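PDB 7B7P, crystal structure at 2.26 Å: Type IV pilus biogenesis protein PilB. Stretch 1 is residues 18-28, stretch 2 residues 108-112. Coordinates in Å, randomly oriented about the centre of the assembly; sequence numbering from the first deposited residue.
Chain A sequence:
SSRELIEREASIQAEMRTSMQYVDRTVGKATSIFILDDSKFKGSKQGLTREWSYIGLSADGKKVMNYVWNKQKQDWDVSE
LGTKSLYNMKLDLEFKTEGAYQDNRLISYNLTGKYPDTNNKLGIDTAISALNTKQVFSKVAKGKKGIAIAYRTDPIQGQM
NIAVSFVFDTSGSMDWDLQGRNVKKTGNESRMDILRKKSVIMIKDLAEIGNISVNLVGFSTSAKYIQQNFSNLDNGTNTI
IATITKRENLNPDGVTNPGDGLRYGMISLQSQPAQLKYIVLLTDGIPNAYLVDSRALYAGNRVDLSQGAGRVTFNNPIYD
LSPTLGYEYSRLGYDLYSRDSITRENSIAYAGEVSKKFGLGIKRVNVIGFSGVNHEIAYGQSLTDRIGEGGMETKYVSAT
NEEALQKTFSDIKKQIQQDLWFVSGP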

# COMPACT_ATOMS: atom_id res chain seq x y z
N THR A 18 20.89 -19.29 28.55
CA THR A 18 19.63 -19.14 29.28
C THR A 18 19.03 -17.76 29.03
O THR A 18 17.81 -17.61 28.92
N SER A 19 19.88 -16.74 28.94
CA SER A 19 19.40 -15.42 28.54
C SER A 19 18.71 -15.48 27.18
O SER A 19 17.65 -14.89 26.99
N MET A 20 19.29 -16.22 26.23
CA MET A 20 18.70 -16.31 24.91
C MET A 20 17.41 -17.11 24.95
O MET A 20 16.46 -16.80 24.22
N GLN A 21 17.36 -18.14 25.80
CA GLN A 21 16.10 -18.85 26.01
C GLN A 21 15.06 -17.92 26.62
O GLN A 21 13.88 -17.99 26.26
N TYR A 22 15.47 -17.03 27.53
CA TYR A 22 14.55 -16.02 28.04
C TYR A 22 13.97 -15.19 26.90
O TYR A 22 12.75 -15.07 26.77
N VAL A 23 14.85 -14.63 26.05
CA VAL A 23 14.40 -13.87 24.89
C VAL A 23 13.46 -14.70 24.02
O VAL A 23 12.33 -14.28 23.74
N ASP A 24 13.89 -15.90 23.62
CA ASP A 24 13.03 -16.73 22.78
C ASP A 24 11.69 -17.03 23.46
O ASP A 24 10.66 -17.14 22.78
N ARG A 25 11.69 -17.13 24.79
CA ARG A 25 10.45 -17.42 25.51
C ARG A 25 9.48 -16.26 25.40
O ARG A 25 8.31 -16.43 25.03
N THR A 26 9.95 -15.05 25.73
CA THR A 26 9.07 -13.90 25.66
C THR A 26 8.73 -13.56 24.21
O THR A 26 7.59 -13.17 23.92
N VAL A 27 9.66 -13.77 23.27
CA VAL A 27 9.38 -13.56 21.85
C VAL A 27 8.33 -14.53 21.34
O VAL A 27 7.54 -14.19 20.45
N GLY A 28 8.30 -15.76 21.88
CA GLY A 28 7.34 -16.77 21.45
C GLY A 28 5.90 -16.45 21.78
O GLY A 28 4.99 -17.08 21.22
N SER A 108 16.55 -15.64 13.79
CA SER A 108 17.87 -16.03 14.27
C SER A 108 18.32 -15.04 15.33
O SER A 108 18.10 -13.83 15.22
N TYR A 109 18.89 -15.58 16.39
CA TYR A 109 19.45 -14.80 17.48
C TYR A 109 20.97 -14.91 17.45
O TYR A 109 21.52 -15.97 17.13
N ASN A 110 21.63 -13.81 17.78
CA ASN A 110 23.06 -13.76 17.99
C ASN A 110 23.30 -13.11 19.35
O ASN A 110 22.68 -12.09 19.66
N LEU A 111 24.15 -13.72 20.17
CA LEU A 111 24.42 -13.17 21.50
C LEU A 111 25.85 -13.56 21.87
O LEU A 111 26.09 -14.63 22.44
N THR A 112 26.79 -12.67 21.55
CA THR A 112 28.20 -12.97 21.81
C THR A 112 28.86 -11.89 22.67
O THR A 112 28.18 -11.14 23.38

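The apolar centre of this contact is the side chain of Met20, which reaches from the helix to the strand and covers two of its residues at once. Its CA-to-CB bond points toward the strand, at the level where the two backbones are in closest register: the CA atoms of Met20 and Leu111 lie 7.4 Å apart. With chi1 and chi2 both t (-173° and -174°) the chain is extended through SD, and chi3 in the m well (-82°) turns the terminal methyl so that it lodges between two side chains of the strand. Met20 CE lies 3.6 Å from Tyr109 CB and 3.7 Å from Leu111 CB, both van der Waals distances. The same methyl comes within 4.1 Å of Asn110 C, so it also rests against the backbone that joins these two residues. The sulfur approaches the aromatic ring obliquely: Met20 SD is 5.2 Å from the centroid of the Tyr109 ring, 65° off the ring normal.

The strand supplies its side of this core by alternation. Tyr109 and Leu111 point toward the helix, whereas the intervening Asn110 points away and loses almost no surface to the contact. Leu111, with chi1 t and chi2 p, packs against Met20 and also extends to Ser19, where Leu111 CD2 lies 4.1 Å from Ser19 OG. That hydroxyl makes its hydrogen bond elsewhere in the structure, so its approach to the leucine methyl leaves no polar group unsatisfied.

Tyr109 buries the most surface of any residue here, 130 Å² of the 347 Å² summed over both sides. Its chi1 of -54° (m) and chi2 of -61° carry the ring toward the C-terminal end of the helix, where OH reaches Asp24 and Val27. One turn beyond Met20, Val23 points toward the strand with chi1 t and places CG1 4.0 Å from Tyr109 CE1, again oblique to the ring. A further turn on, Val27, also t, brings CG1 to 3.3 Å from Tyr109 OH, a close apolar neighbour for the hydroxyl.

The polar edge of the contact is a single hydrogen bond. Tyr109 OH donates to Asp24 OD1 at 2.8 Å, and the carboxylate oxygen lies near the plane of the ring, at its edge. Asp24 leaves the helix sideways, and its chi1 of -168° (t) with chi2 of 45° carries OD1 to the phenol. The same oxygen is also hydrogen-bonded elsewhere in the structure.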

# COMPACT_ATOMS: atom_id res chain seq x y z
CB THR A 18 19.84 -19.37 30.79
OG1 THR A 18 21.01 -18.67 31.22
CG2 THR A 18 20.02 -20.84 31.11
CB SER A 19 20.57 -14.45 28.50
OG SER A 19 20.11 -13.15 28.21
CB MET A 20 19.71 -16.91 23.93
CG MET A 20 19.22 -16.89 22.50
SD MET A 20 20.28 -17.74 21.31
CE MET A 20 21.53 -16.47 20.98
CB GLN A 21 16.33 -20.09 26.87
CG GLN A 21 17.23 -21.13 26.18
CD GLN A 21 17.20 -22.51 26.80
OE1 GLN A 21 17.08 -22.66 28.02
NE2 GLN A 21 17.31 -23.54 25.96
CB TYR A 22 15.25 -15.10 29.04
CG TYR A 22 15.37 -15.68 30.43
CD1 TYR A 22 14.36 -16.45 30.98
CD2 TYR A 22 16.51 -15.45 31.18
CE1 TYR A 22 14.49 -16.98 32.25
CE2 TYR A 22 16.64 -15.97 32.45
CZ TYR A 22 15.64 -16.73 32.98
OH TYR A 22 15.80 -17.23 34.25
CB VAL A 23 15.61 -13.36 24.08
CG1 VAL A 23 15.15 -12.78 22.77
CG2 VAL A 23 16.38 -12.34 24.90
CB ASP A 24 13.73 -18.05 22.41
CG ASP A 24 12.99 -18.81 21.30
OD1 ASP A 24 12.58 -18.18 20.31
OD2 ASP A 24 12.81 -20.05 21.41
CB ARG A 25 10.77 -17.74 26.97
CG ARG A 25 9.85 -18.73 27.66
CD ARG A 25 10.62 -19.51 28.72
NE ARG A 25 10.56 -20.95 28.49
CZ ARG A 25 11.58 -21.79 28.68
NH1 ARG A 25 12.76 -21.34 29.10
NH2 ARG A 25 11.42 -23.09 28.42
CB THR A 26 9.70 -12.74 26.43
OG1 THR A 26 9.00 -11.51 26.17
CG2 THR A 26 11.14 -12.57 26.09
CB VAL A 27 10.69 -13.67 21.04
CG1 VAL A 27 10.43 -14.13 19.62
CG2 VAL A 27 11.44 -12.36 21.07
CB SER A 108 18.88 -16.12 13.12
OG SER A 108 19.67 -14.97 13.03
CB TYR A 109 18.96 -15.29 18.83
CG TYR A 109 17.47 -15.37 19.00
CD1 TYR A 109 16.68 -14.23 18.90
CD2 TYR A 109 16.87 -16.57 19.32
CE1 TYR A 109 15.30 -14.30 19.09
CE2 TYR A 109 15.51 -16.66 19.51
CZ TYR A 109 14.72 -15.52 19.40
OH TYR A 109 13.36 -15.63 19.59
CB ASN A 110 23.76 -12.98 16.87
CG ASN A 110 25.26 -13.03 16.98
OD1 ASN A 110 25.84 -12.60 17.98
ND2 ASN A 110 25.92 -13.55 15.94
CB LEU A 111 23.41 -13.66 22.53
CG LEU A 111 23.62 -13.09 23.94
CD1 LEU A 111 23.84 -11.58 23.89
CD2 LEU A 111 22.47 -13.45 24.85
CB THR A 112 28.98 -13.16 20.50
OG1 THR A 112 28.75 -12.07 19.61
CG2 THR A 112 28.58 -14.47 19.83